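Long-range contacts in Alr2269 protein (Nostoc sp., PDB 3MC8), which is a cyanobacterial protein with POTRA domains that probably receives outer-membrane barrel proteins and aids their insertion or passage, as in relatives of the Omp85 family: residues Val62-Val67 against Leu126-Ser131; Gln146-Thr151 against Val216-Val221. All coordinates share one frame; numbering follows the deposited sequence.

Contact 1: residues Val62-Val67 against Leu126-Ser131; sequences VLVSEV and LGVRVS
Val64 and Val128 form a parallel bridge pair where strand 61-71 runs beside strand 127-136, the central pair of a POTRA-type sheet, and the backbone of Val128 is bonded through both its polar atoms. Its N donates to Leu63 O (2.8 Å) in the carbonyl plane, and its O takes the N-H of Ser65 (2.6 Å) and, weakly, that of Glu66 (3.5 Å). This sharing marks a beta bulge: the pairing slips by one residue, so that Glu66 faces Arg129 and Glu66 O accepts Val130 N (2.9 Å). Past the bulge, the side chains of Glu66 and Arg129 run alongside each other in the same direction. Arg129 NE forms a salt bridge with Glu66 OE1 (3.2 Å); the oxygen lies in the guanidinium plane, whereas the nitrogen comes from above the carboxylate, the two planes being 77° apart. NH1 of the same arginine forms a salt bridge with Glu122 OE2 on strand 114-124, its strongest polar partner, so its charge is probably balanced by two carboxylates. Ser65 OG makes a weak hydrogen bond to Thr124 OG1. On the valine side, Val64 CG2 packs against Val128 CG2 at 3.9 Å.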
ATOM      1  N   VAL A  62      14.417  23.055  29.750  1.00 51.35           N
ATOM      2  CA  VAL A  62      15.003  22.417  30.932  1.00 50.15           C
ATOM      3  C   VAL A  62      16.352  21.792  30.558  1.00 49.25           C
ATOM      4  O   VAL A  62      16.546  21.341  29.440  1.00 48.89           O
ATOM      5  CB  VAL A  62      14.062  21.310  31.404  1.00 50.34           C
ATOM      6  CG1 VAL A  62      14.820  20.183  32.015  1.00 51.18           C
ATOM      7  CG2 VAL A  62      12.978  21.883  32.361  1.00 50.70           C
ATOM      8  N   LEU A  63      17.288  21.768  31.497  1.00 48.71           N
ATOM      9  CA  LEU A  63      18.620  21.219  31.249  1.00 47.86           C
ATOM     10  C   LEU A  63      18.615  19.740  31.532  1.00 47.21           C
ATOM     11  O   LEU A  63      18.012  19.300  32.510  1.00 47.22           O
ATOM     12  CB  LEU A  63      19.640  21.870  32.162  1.00 48.14           C
ATOM     13  CG  LEU A  63      21.084  21.469  31.902  1.00 48.41           C
ATOM     14  CD1 LEU A  63      21.494  21.933  30.519  1.00 46.46           C
ATOM     15  CD2 LEU A  63      21.987  22.067  32.994  1.00 47.80           C
ATOM     16  N   VAL A  64      19.307  18.980  30.694  1.00 46.59           N
ATOM     17  CA  VAL A  64      19.358  17.535  30.840  1.00 46.02           C
ATOM     18  C   VAL A  64      20.587  17.168  31.683  1.00 47.67           C
ATOM     19  O   VAL A  64      21.680  17.705  31.508  1.00 48.33           O
ATOM     20  CB  VAL A  64      19.330  16.816  29.453  1.00 44.94           C
ATOM     21  CG1 VAL A  64      19.599  15.329  29.578  1.00 43.28           C
ATOM     22  CG2 VAL A  64      18.006  17.022  28.836  1.00 41.74           C
ATOM     23  N   SER A  65      20.357  16.242  32.596  1.00 48.81           N
ATOM     24  CA  SER A  65      21.282  15.844  33.652  1.00 50.96           C
ATOM     25  C   SER A  65      21.930  14.547  33.248  1.00 51.75           C
ATOM     26  O   SER A  65      23.116  14.376  33.337  1.00 52.84           O
ATOM     27  CB  SER A  65      20.431  15.607  34.915  1.00 51.64           C
ATOM     28  OG  SER A  65      21.167  15.211  36.037  1.00 55.32           O
ATOM     29  N   GLU A  66      21.113  13.626  32.789  1.00 52.13           N
ATOM     30  CA  GLU A  66      21.539  12.278  32.529  1.00 53.56           C
ATOM     31  C   GLU A  66      20.575  11.714  31.481  1.00 52.56           C
ATOM     32  O   GLU A  66      19.414  12.145  31.412  1.00 51.59           O
ATOM     33  CB  GLU A  66      21.409  11.509  33.842  1.00 55.06           C
ATOM     34  CG  GLU A  66      22.178  10.223  33.928  1.00 60.14           C
ATOM     35  CD  GLU A  66      21.941   9.466  35.253  1.00 66.05           C
ATOM     36  OE1 GLU A  66      21.726  10.135  36.310  1.00 68.40           O
ATOM     37  OE2 GLU A  66      21.989   8.204  35.224  1.00 68.05           O
ATOM     38  N   VAL A  67      21.037  10.753  30.683  1.00 52.59           N
ATOM     39  CA  VAL A  67      20.155  10.012  29.774  1.00 51.65           C
ATOM     40  C   VAL A  67      20.334   8.537  29.965  1.00 53.16           C
ATOM     41  O   VAL A  67      21.457   8.041  29.979  1.00 54.27           O
ATOM     42  CB  VAL A  67      20.449  10.333  28.292  1.00 51.33           C
ATOM     43  CG1 VAL A  67      19.604   9.458  27.345  1.00 49.79           C
ATOM     44  CG2 VAL A  67      20.209  11.823  28.007  1.00 50.02           C
ATOM     45  N   LEU A 126      20.699  18.831  39.394  1.00 50.09           N
ATOM     46  CA  LEU A 126      21.603  19.082  38.268  1.00 49.25           C
ATOM     47  C   LEU A 126      20.862  19.164  36.908  1.00 47.94           C
ATOM     48  O   LEU A 126      21.441  19.596  35.900  1.00 47.33           O
ATOM     49  CB  LEU A 126      22.676  17.996  38.238  1.00 50.10           C
ATOM     50  CG  LEU A 126      23.706  18.003  39.370  1.00 51.17           C
ATOM     51  CD1 LEU A 126      24.864  17.121  38.959  1.00 52.31           C
ATOM     52  CD2 LEU A 126      24.222  19.375  39.678  1.00 50.24           C
ATOM     53  N   GLY A 127      19.593  18.753  36.899  1.00 46.84           N
ATOM     54  CA  GLY A 127      18.710  18.952  35.740  1.00 45.55           C
ATOM     55  C   GLY A 127      17.770  17.769  35.647  1.00 44.68           C
ATOM     56  O   GLY A 127      17.578  17.094  36.658  1.00 45.60           O
ATOM     57  N   VAL A 128      17.220  17.481  34.464  1.00 42.88           N
ATOM     58  CA  VAL A 128      16.326  16.310  34.326  1.00 42.34           C
ATOM     59  C   VAL A 128      17.099  15.103  33.863  1.00 42.53           C
ATOM     60  O   VAL A 128      18.009  15.211  33.061  1.00 42.86           O
ATOM     61  CB  VAL A 128      15.152  16.534  33.349  1.00 41.58           C
ATOM     62  CG1 VAL A 128      14.237  17.562  33.889  1.00 41.17           C
ATOM     63  CG2 VAL A 128      15.651  16.930  31.971  1.00 39.79           C
ATOM     64  N   ARG A 129      16.750  13.945  34.374  1.00 43.21           N
ATOM     65  CA  ARG A 129      17.329  12.741  33.856  1.00 44.46           C
ATOM     66  C   ARG A 129      16.239  12.100  33.023  1.00 43.56           C
ATOM     67  O   ARG A 129      15.146  11.816  33.516  1.00 43.43           O
ATOM     68  CB  ARG A 129      17.890  11.830  34.956  1.00 46.30           C
ATOM     69  CG  ARG A 129      16.955  10.896  35.619  1.00 50.88           C
ATOM     70  CD  ARG A 129      17.715   9.725  36.249  1.00 56.45           C
ATOM     71  NE  ARG A 129      18.663  10.212  37.261  1.00 61.84           N
ATOM     72  CZ  ARG A 129      18.351  10.488  38.533  1.00 65.47           C
ATOM     73  NH1 ARG A 129      17.108  10.342  38.991  1.00 65.34           N
ATOM     74  NH2 ARG A 129      19.291  10.916  39.365  1.00 67.98           N
ATOM     75  N   VAL A 130      16.538  11.935  31.739  1.00 42.53           N
ATOM     76  CA  VAL A 130      15.561  11.483  30.780  1.00 41.58           C
ATOM     77  C   VAL A 130      15.779  10.028  30.498  1.00 42.83           C
ATOM     78  O   VAL A 130      16.844   9.632  30.034  1.00 42.60           O
ATOM     79  CB  VAL A 130      15.736  12.176  29.484  1.00 40.48           C
ATOM     80  CG1 VAL A 130      14.763  11.587  28.486  1.00 39.33           C
ATOM     81  CG2 VAL A 130      15.512  13.652  29.667  1.00 39.37           C
ATOM     82  N   SER A 131      14.765   9.230  30.763  1.00 44.07           N
ATOM     83  CA  SER A 131      14.825   7.812  30.451  1.00 45.93           C
ATOM     84  C   SER A 131      13.978   7.487  29.232  1.00 46.10           C
ATOM     85  O   SER A 131      12.772   7.724  29.235  1.00 46.35           O
ATOM     86  CB  SER A 131      14.257   7.030  31.616  1.00 47.41           C
ATOM     87  OG  SER A 131      15.089   7.127  32.766  1.00 49.83           O
TER

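Contact 2: residues Gln146-Thr151 against Val216-Val221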
ATOM      1  N   GLN A 146      -2.461 -11.706   3.119  1.00 68.64           N
ATOM      2  CA  GLN A 146      -3.861 -11.995   3.216  1.00 69.85           C
ATOM      3  C   GLN A 146      -4.543 -11.234   2.072  1.00 68.47           C
ATOM      4  O   GLN A 146      -4.664 -10.009   2.120  1.00 67.26           O
ATOM      5  CB  GLN A 146      -4.305 -11.570   4.601  1.00 70.84           C
ATOM      6  CG  GLN A 146      -5.423 -12.351   5.185  1.00 75.45           C
ATOM      7  CD  GLN A 146      -6.719 -11.606   5.047  1.00 79.34           C
ATOM      8  OE1 GLN A 146      -7.516 -11.507   6.001  1.00 81.92           O
ATOM      9  NE2 GLN A 146      -6.940 -11.048   3.850  1.00 80.07           N
ATOM     10  N   ALA A 147      -4.938 -11.966   1.027  1.00 68.17           N
ATOM     11  CA  ALA A 147      -5.406 -11.355  -0.221  1.00 67.05           C
ATOM     12  C   ALA A 147      -6.899 -11.091  -0.203  1.00 67.94           C
ATOM     13  O   ALA A 147      -7.680 -11.937   0.221  1.00 69.28           O
ATOM     14  CB  ALA A 147      -5.030 -12.215  -1.432  1.00 66.79           C
ATOM     15  N   ASN A 148      -7.268  -9.890  -0.642  1.00 67.57           N
ATOM     16  CA  ASN A 148      -8.654  -9.526  -0.926  1.00 69.00           C
ATOM     17  C   ASN A 148      -9.560  -9.925   0.229  1.00 72.57           C
ATOM     18  O   ASN A 148     -10.300 -10.895   0.161  1.00 74.98           O
ATOM     19  CB  ASN A 148      -9.093 -10.117  -2.271  1.00 67.95           C
ATOM     20  CG  ASN A 148      -8.014  -9.971  -3.336  1.00 64.18           C
ATOM     21  OD1 ASN A 148      -7.588  -8.852  -3.662  1.00 60.37           O
ATOM     22  ND2 ASN A 148      -7.539 -11.094  -3.852  1.00 56.80           N
ATOM     23  N   PRO A 149      -9.456  -9.189   1.322  1.00 74.55           N
ATOM     24  CA  PRO A 149     -10.337  -9.363   2.449  1.00 77.85           C
ATOM     25  C   PRO A 149     -11.464  -8.334   2.367  1.00 79.66           C
ATOM     26  O   PRO A 149     -11.224  -7.233   1.881  1.00 79.15           O
ATOM     27  CB  PRO A 149      -9.424  -9.021   3.612  1.00 77.64           C
ATOM     28  CG  PRO A 149      -8.564  -7.852   3.057  1.00 75.41           C
ATOM     29  CD  PRO A 149      -8.487  -8.099   1.548  1.00 73.45           C
ATOM     30  N   GLY A 150     -12.693  -8.646   2.760  1.00 82.87           N
ATOM     31  CA  GLY A 150     -13.202  -9.983   2.934  1.00 85.37           C
ATOM     32  C   GLY A 150     -14.015 -10.222   1.674  1.00 86.04           C
ATOM     33  O   GLY A 150     -15.062  -9.586   1.430  1.00 86.84           O
ATOM     34  N   THR A 151     -13.487 -11.128   0.862  1.00 85.34           N
ATOM     35  CA  THR A 151     -14.037 -11.461  -0.422  1.00 85.03           C
ATOM     36  C   THR A 151     -13.496 -12.866  -0.616  1.00 85.65           C
ATOM     37  O   THR A 151     -12.513 -13.269   0.037  1.00 84.92           O
ATOM     38  CB  THR A 151     -13.550 -10.483  -1.543  1.00 82.51           C
ATOM     39  OG1 THR A 151     -12.121 -10.530  -1.654  1.00 80.62           O
ATOM     40  CG2 THR A 151     -13.974  -9.038  -1.266  1.00 81.12           C
ATOM     41  N   VAL A 216      -3.630  -7.375   1.405  1.00 52.90           N
ATOM     42  CA  VAL A 216      -3.379  -6.884   0.058  1.00 51.02           C
ATOM     43  C   VAL A 216      -4.695  -6.796  -0.702  1.00 50.92           C
ATOM     44  O   VAL A 216      -5.446  -7.754  -0.738  1.00 52.38           O
ATOM     45  CB  VAL A 216      -2.353  -7.748  -0.671  1.00 50.47           C
ATOM     46  CG1 VAL A 216      -2.095  -7.201  -2.061  1.00 50.33           C
ATOM     47  CG2 VAL A 216      -1.061  -7.788   0.130  1.00 48.37           C
ATOM     48  N   ALA A 217      -4.996  -5.616  -1.238  1.00 49.84           N
ATOM     49  CA  ALA A 217      -6.186  -5.394  -2.046  1.00 49.58           C
ATOM     50  C   ALA A 217      -5.644  -5.430  -3.437  1.00 48.99           C
ATOM     51  O   ALA A 217      -4.859  -4.540  -3.835  1.00 49.21           O
ATOM     52  CB  ALA A 217      -6.816  -4.072  -1.766  1.00 49.44           C
ATOM     53  N   GLU A 218      -6.022  -6.474  -4.175  1.00 48.74           N
ATOM     54  CA  GLU A 218      -5.335  -6.783  -5.421  1.00 47.50           C
ATOM     55  C   GLU A 218      -5.935  -6.091  -6.624  1.00 46.64           C
ATOM     56  O   GLU A 218      -5.282  -6.007  -7.655  1.00 46.79           O
ATOM     57  CB  GLU A 218      -5.299  -8.282  -5.633  1.00 48.13           C
ATOM     58  CG  GLU A 218      -4.270  -8.977  -4.763  1.00 49.66           C
ATOM     59  CD  GLU A 218      -4.347 -10.512  -4.817  1.00 52.63           C
ATOM     60  OE1 GLU A 218      -5.462 -11.057  -5.054  1.00 54.26           O
ATOM     61  OE2 GLU A 218      -3.289 -11.158  -4.580  1.00 50.31           O
ATOM     62  N   GLY A 219      -7.171  -5.619  -6.509  1.00 47.57           N
ATOM     63  CA  GLY A 219      -7.812  -4.926  -7.616  1.00 46.85           C
ATOM     64  C   GLY A 219      -9.071  -5.589  -8.134  1.00 46.57           C
ATOM     65  O   GLY A 219      -9.332  -5.665  -9.356  1.00 45.86           O
ATOM     66  N   VAL A 220      -9.870  -6.050  -7.191  1.00 47.03           N
ATOM     67  CA  VAL A 220     -11.081  -6.749  -7.513  1.00 46.76           C
ATOM     68  C   VAL A 220     -12.000  -5.783  -8.207  1.00 46.20           C
ATOM     69  O   VAL A 220     -12.158  -4.665  -7.767  1.00 47.24           O
ATOM     70  CB  VAL A 220     -11.737  -7.310  -6.231  1.00 48.04           C
ATOM     71  CG1 VAL A 220     -13.120  -7.832  -6.541  1.00 47.34           C
ATOM     72  CG2 VAL A 220     -10.859  -8.412  -5.634  1.00 45.97           C
ATOM     73  N   VAL A 221     -12.581  -6.229  -9.304  1.00 46.33           N
ATOM     74  CA  VAL A 221     -13.503  -5.446 -10.120  1.00 45.80           C
ATOM     75  C   VAL A 221     -14.905  -5.585  -9.563  1.00 47.76           C
ATOM     76  O   VAL A 221     -15.319  -6.654  -9.215  1.00 48.85           O
ATOM     77  CB  VAL A 221     -13.535  -6.002 -11.532  1.00 44.50           C
ATOM     78  CG1 VAL A 221     -14.416  -5.167 -12.415  1.00 42.63           C
ATOM     79  CG2 VAL A 221     -12.149  -6.074 -12.070  1.00 43.26           C
TER
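Asn148 lays its amide across the side chain of Glu218 at about a right angle, with the amide and carboxylate planes turned 57° from each other. Amide atom OD1 accepts the backbone N-H of Glu218 (2.9 Å), with the donor almost in line with the carbonyl bond at 167°. Amide atom ND2 faces Glu218 OE1; the bond is modelled too short for its length to be trusted. ND2 also hydrogen-bonds to Val153 O, so the amide is held at both ends. Asn148 CG sits beside its own backbone N and anti to the carbonyl carbon (chi1 -42°), which turns the amide toward Glu218. On another side, Val220 CG2 packs 3.8 Å from Asn148 OD1. The asparagine follows directly on the parallel pairing of strands 142-147 and 211-217, the first and last strands of the second POTRA sheet, at the point where both give way to loops. There Val216 N donates to Gln146 O (2.9 Å), and Val216 O receives Asn148 N (2.8 Å). Glu218 is buried, and its OE2 is gripped by Tyr190 OH and Ser155 OG, with a weak bond from Val156 N; these polar contacts would be expected to stabilise a charged carboxylate. Ala147 CB lies 3.7 Å from Glu218 OE2. After Glu218 the chain leads towards strand 221-229: Val220 has a backbone hydrogen bond with Val298 at the start of strand 298-306, and Gly219 one with Phe264. Beyond Asn148 the 146-151 segment turns through Pro149 and the cis peptide before Gly150, and Thr151 OG1 comes back to donate to Asn148 O (2.6 Å) from above the carbonyl plane.

Contacts 1 and 2 each pair the first and last strands of a POTRA-type sheet in parallel, but in different sheets, the centres of the two contacts being about 50 Å apart. Contact 1 runs along the strands themselves, far from the centre of the chain and only partly buried, its buried residues being Val64, Val128 and Val130; its bulge is followed by a salt bridge on the opposite face from those valines. Contact 2, nearer the centre and with more buried residues, catches the strands only at their ends, and a buried amide-carboxylate pairing replaces the salt bridge. The two also differ in what follows them: 127-136 leads on to strand 142-147 of contact 2, while 216-221 leads into the third sheet.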